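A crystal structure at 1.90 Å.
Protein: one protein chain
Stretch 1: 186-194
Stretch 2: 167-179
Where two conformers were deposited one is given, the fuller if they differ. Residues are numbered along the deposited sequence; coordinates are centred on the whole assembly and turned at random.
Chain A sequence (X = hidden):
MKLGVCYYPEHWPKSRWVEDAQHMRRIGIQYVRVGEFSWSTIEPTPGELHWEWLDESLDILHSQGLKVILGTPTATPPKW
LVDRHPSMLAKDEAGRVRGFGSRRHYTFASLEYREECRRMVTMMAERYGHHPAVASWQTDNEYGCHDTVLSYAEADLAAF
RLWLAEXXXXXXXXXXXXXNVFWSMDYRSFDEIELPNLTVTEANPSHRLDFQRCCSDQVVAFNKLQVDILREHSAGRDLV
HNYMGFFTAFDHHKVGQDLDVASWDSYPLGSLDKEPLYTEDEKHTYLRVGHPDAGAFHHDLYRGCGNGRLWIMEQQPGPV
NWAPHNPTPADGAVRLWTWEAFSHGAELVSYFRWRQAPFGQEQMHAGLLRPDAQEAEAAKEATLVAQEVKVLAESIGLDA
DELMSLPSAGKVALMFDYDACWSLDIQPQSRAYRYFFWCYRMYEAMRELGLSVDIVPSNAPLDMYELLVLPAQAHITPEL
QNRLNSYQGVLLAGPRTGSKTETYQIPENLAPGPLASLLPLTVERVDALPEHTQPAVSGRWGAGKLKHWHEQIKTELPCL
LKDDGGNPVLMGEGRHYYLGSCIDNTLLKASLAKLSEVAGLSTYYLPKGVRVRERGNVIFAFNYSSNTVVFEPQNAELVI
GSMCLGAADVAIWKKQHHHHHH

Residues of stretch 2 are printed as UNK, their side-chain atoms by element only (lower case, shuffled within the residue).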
# COMPACT_ATOMS: atom_id res chain seq x y z
N ASP A 186 -54.83 3.14 3.19
CA ASP A 186 -55.95 3.71 3.97
C ASP A 186 -56.64 2.69 4.89
O ASP A 186 -57.04 1.61 4.44
CB ASP A 186 -57.00 4.33 3.05
CG ASP A 186 -56.52 5.60 2.37
OD1 ASP A 186 -56.06 6.53 3.08
OD2 ASP A 186 -56.62 5.66 1.11
N TYR A 187 -56.78 3.06 6.16
CA TYR A 187 -57.50 2.27 7.16
C TYR A 187 -58.93 2.76 7.36
O TYR A 187 -59.18 3.97 7.39
CB TYR A 187 -56.75 2.32 8.50
CG TYR A 187 -55.31 1.89 8.35
CD1 TYR A 187 -54.97 0.53 8.25
CD2 TYR A 187 -54.29 2.82 8.24
CE1 TYR A 187 -53.66 0.13 8.09
CE2 TYR A 187 -52.97 2.43 8.07
CZ TYR A 187 -52.66 1.08 7.99
OH TYR A 187 -51.35 0.69 7.81
N ARG A 188 -59.86 1.81 7.48
CA ARG A 188 -61.26 2.11 7.80
C ARG A 188 -61.47 2.44 9.28
O ARG A 188 -62.46 3.08 9.65
CB ARG A 188 -62.14 0.91 7.46
CG ARG A 188 -62.16 0.52 6.00
CD ARG A 188 -63.28 -0.48 5.73
NE ARG A 188 -63.17 -1.68 6.56
CZ ARG A 188 -64.14 -2.56 6.77
NH1 ARG A 188 -65.34 -2.42 6.21
NH2 ARG A 188 -63.91 -3.62 7.55
N SER A 189 -60.56 1.96 10.14
CA SER A 189 -60.66 2.14 11.58
C SER A 189 -59.28 1.95 12.22
O SER A 189 -58.37 1.39 11.61
CB SER A 189 -61.63 1.11 12.16
OG SER A 189 -61.13 -0.22 12.00
N PHE A 190 -59.14 2.39 13.46
CA PHE A 190 -57.89 2.18 14.18
C PHE A 190 -57.57 0.70 14.34
O PHE A 190 -56.39 0.33 14.27
CB PHE A 190 -57.89 2.88 15.53
CG PHE A 190 -57.94 4.38 15.42
CD1 PHE A 190 -56.86 5.08 14.91
CD2 PHE A 190 -59.06 5.09 15.84
CE1 PHE A 190 -56.88 6.47 14.81
CE2 PHE A 190 -59.09 6.48 15.74
CZ PHE A 190 -58.00 7.17 15.22
N ASP A 191 -58.59 -0.15 14.49
CA ASP A 191 -58.39 -1.59 14.71
C ASP A 191 -57.98 -2.38 13.46
O ASP A 191 -57.75 -3.58 13.53
CB ASP A 191 -59.64 -2.22 15.35
CG ASP A 191 -59.87 -1.74 16.79
OD1 ASP A 191 -58.94 -1.17 17.40
OD2 ASP A 191 -60.99 -1.93 17.29
N GLU A 192 -57.90 -1.70 12.31
CA GLU A 192 -57.28 -2.29 11.11
C GLU A 192 -55.76 -2.11 11.09
O GLU A 192 -55.07 -2.82 10.34
CB GLU A 192 -57.87 -1.70 9.82
CG GLU A 192 -59.25 -2.24 9.47
CD GLU A 192 -59.69 -1.89 8.06
OE1 GLU A 192 -59.11 -0.96 7.44
OE2 GLU A 192 -60.64 -2.54 7.56
N ILE A 193 -55.24 -1.17 11.88
CA ILE A 193 -53.83 -0.82 11.84
C ILE A 193 -53.02 -1.92 12.55
O ILE A 193 -53.40 -2.37 13.63
CB ILE A 193 -53.56 0.56 12.49
CG1 ILE A 193 -54.32 1.67 11.72
CG2 ILE A 193 -52.07 0.85 12.50
CD1 ILE A 193 -54.31 3.03 12.38
N GLU A 194 -51.94 -2.35 11.91
CA GLU A 194 -51.06 -3.39 12.45
C GLU A 194 -49.76 -2.78 12.95
O GLU A 194 -49.50 -1.59 12.78
CB GLU A 194 -50.76 -4.43 11.36
CG GLU A 194 -51.97 -5.16 10.77
CD GLU A 194 -52.66 -6.13 11.71
OE1 GLU A 194 -52.10 -6.49 12.77
OE2 GLU A 194 -53.80 -6.54 11.38
N UNK A 167 -54.34 10.56 19.87
CA UNK A 167 -53.64 11.57 19.08
C UNK A 167 -54.50 12.17 17.97
O UNK A 167 -54.56 13.39 17.84
c UNK A 167 -51.56 12.04 17.66
c UNK A 167 -52.35 11.01 18.47
c UNK A 167 -50.18 11.54 17.29
n UNK A 167 -48.02 12.22 16.25
c UNK A 167 -49.44 12.59 16.48
N UNK A 168 -55.14 11.33 17.16
CA UNK A 168 -55.82 11.77 15.94
C UNK A 168 -57.34 11.98 16.05
O UNK A 168 -57.92 12.72 15.23
c UNK A 168 -54.04 10.84 14.42
o UNK A 168 -49.98 11.04 13.46
c UNK A 168 -51.81 9.88 14.48
c UNK A 168 -53.17 9.82 14.79
c UNK A 168 -55.50 10.80 14.79
c UNK A 168 -52.17 12.00 13.40
c UNK A 168 -53.52 11.93 13.73
c UNK A 168 -51.32 10.96 13.78
N UNK A 169 -57.98 11.31 17.01
CA UNK A 169 -59.44 11.37 17.16
C UNK A 169 -60.20 10.45 16.21
O UNK A 169 -60.95 9.58 16.66
N UNK A 170 -60.02 10.66 14.91
CA UNK A 170 -60.63 9.84 13.88
C UNK A 170 -59.55 9.18 13.01
O UNK A 170 -58.45 9.74 12.84
c UNK A 170 -61.54 10.68 12.96
c UNK A 170 -62.59 11.43 13.78
o UNK A 170 -60.75 11.62 12.23
N UNK A 171 -59.87 8.01 12.47
CA UNK A 171 -58.96 7.36 11.52
C UNK A 171 -58.78 8.18 10.23
O UNK A 171 -57.73 8.12 9.58
c UNK A 171 -58.26 5.13 10.57
c UNK A 171 -60.66 5.89 10.34
c UNK A 171 -59.40 5.92 11.21
N UNK A 172 -59.79 8.98 9.87
CA UNK A 172 -59.73 9.87 8.72
C UNK A 172 -58.57 10.86 8.88
O UNK A 172 -57.78 11.07 7.95
c UNK A 172 -62.22 9.81 7.95
o UNK A 172 -62.85 8.91 10.13
o UNK A 172 -63.19 7.64 8.35
c UNK A 172 -61.06 10.63 8.52
c UNK A 172 -62.80 8.72 8.88
N UNK A 173 -58.46 11.44 10.08
CA UNK A 173 -57.37 12.36 10.40
C UNK A 173 -56.00 11.68 10.36
O UNK A 173 -55.03 12.28 9.89
c UNK A 173 -57.59 13.01 11.77
N UNK A 174 -55.93 10.44 10.84
CA UNK A 174 -54.70 9.66 10.77
C UNK A 174 -54.30 9.38 9.31
O UNK A 174 -53.12 9.54 8.96
c UNK A 174 -53.67 7.36 11.58
c UNK A 174 -53.64 6.49 10.32
c UNK A 174 -53.70 6.51 12.85
c UNK A 174 -54.85 8.35 11.56
N UNK A 175 -55.27 8.98 8.48
CA UNK A 175 -54.99 8.68 7.07
C UNK A 175 -54.45 9.91 6.33
O UNK A 175 -53.56 9.79 5.48
c UNK A 175 -56.58 6.71 6.71
o UNK A 175 -55.70 5.86 6.96
n UNK A 175 -57.89 6.41 6.73
c UNK A 175 -56.23 8.14 6.33
N UNK A 176 -54.98 11.09 6.68
CA UNK A 176 -54.50 12.33 6.09
C UNK A 176 -53.09 12.68 6.56
O UNK A 176 -52.24 13.05 5.74
n UNK A 176 -56.33 18.37 5.76
c UNK A 176 -55.46 13.48 6.42
c UNK A 176 -55.54 17.19 5.33
c UNK A 176 -55.23 14.71 5.55
c UNK A 176 -56.00 15.93 6.05
N UNK A 177 -52.85 12.56 7.86
CA UNK A 177 -51.53 12.81 8.45
C UNK A 177 -50.42 11.87 7.95
O UNK A 177 -49.29 12.31 7.73
c UNK A 177 -51.62 12.76 9.97
N UNK A 178 -50.75 10.59 7.77
CA UNK A 178 -49.78 9.57 7.29
C UNK A 178 -49.64 9.53 5.75
O UNK A 178 -48.71 8.89 5.23
c UNK A 178 -50.07 6.59 9.84
c UNK A 178 -49.90 6.78 11.23
c UNK A 178 -50.21 8.17 7.77
n UNK A 178 -49.79 8.13 11.45
c UNK A 178 -50.15 4.22 10.25
c UNK A 178 -50.18 5.29 9.35
c UNK A 178 -49.86 5.71 12.13
c UNK A 178 -50.05 7.89 9.23
c UNK A 178 -49.90 8.79 10.25
c UNK A 178 -49.99 4.44 11.62
N UNK A 179 -50.56 10.16 5.02
CA UNK A 179 -50.58 10.06 3.56
C UNK A 179 -50.92 8.66 3.04
O UNK A 179 -50.34 8.21 2.04
O HOH W 1 -60.96 5.89 6.70
O HOH W 2 -64.42 4.52 8.08

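Position 167 carries four carbons in a row ending in a nitrogen, all trans, and the tip leads away from stretch 1: Lys167, which takes no part in the contact. Position 168 has one carbon, then a six-carbon ring bearing an oxygen. Only the fringe of this residue is used, its CB lying 4.4 Å from Phe190 CZ, near the plane of that ring; this is Tyr168.

Position 169 has no side-chain atoms and a phi of 81°, a value that by itself favours glycine. Gly169 is where the chain leaves the first helix, and its backbone O lies 3.7 Å from Phe190 CE2, at the ring edge. At 170 one carbon carries an oxygen and a carbon, and the CA-to-CB bond points away from stretch 1. Thr170 is the N-cap of the next helix: its OG1 accepts from the N of position 173 at 3.1 Å, while its backbone C sits 3.4 Å from Phe190 CZ.

Position 171 holds three carbons, branched at the first and pointing toward stretch 1, within reach of the backbone of 187 to 189. Val171 puts CG1 3.4 Å from Arg188 O and CG2 3.8 Å from Tyr187 CB, and its CA lies over one face of the Phe190 ring. Position 172 has three carbons, the third carrying two oxygens; Glu172 starts out away from stretch 1, but its end comes nearer and works through water. Water 1 donates to Glu172 OE2 (3.3 Å) and to Tyr187 O (2.7 Å).

The single carbon at 173 is Ala173, without contact, although its N completes the cap. Position 174 shows four carbons forked at the second and aimed at stretch 1. Leu174 places CD1 3.6 Å from Ile193 CD1 and 3.7 Å from Phe190 CE1, joining two apolar side chains.

At 175 two carbons end in one oxygen and one nitrogen, facing the backbone of Tyr187. Asn175 reads both backbone polar groups of that residue: Tyr187 N donates to Asn175 OD1 at 3.1 Å, and Asn175 ND2 donates to Tyr187 O at 2.8 Å, both nearly straight.

Position 176, four carbons in a row ending in nitrogen, is Lys176 and points away; 177, one carbon, is Ala177, out of reach. Position 178 has one carbon and fused five- and six-membered rings with one nitrogen. Trp178 brings CZ3 to 4.0 Å from Tyr187 CE2 and CH2 to 4.2 Å from Ile193 CG2. Position 179, bare and with positive phi, is Gly179, where the chain leaves the helix.

The contact works by helical spacing: Val171, Leu174, Asn175 and Trp178 all point toward the loop. Asn175 fixes the loop backbone with paired hydrogen bonds, while Val171, Leu174 and Trp178 pack beside it against Tyr187, Phe190 and Ile193. The loop also braces itself, for Arg188 NE meets Glu192 OE2 in a 2.9 Å salt bridge.

Stretch 2 167-179: KYGTVEALNKAWG
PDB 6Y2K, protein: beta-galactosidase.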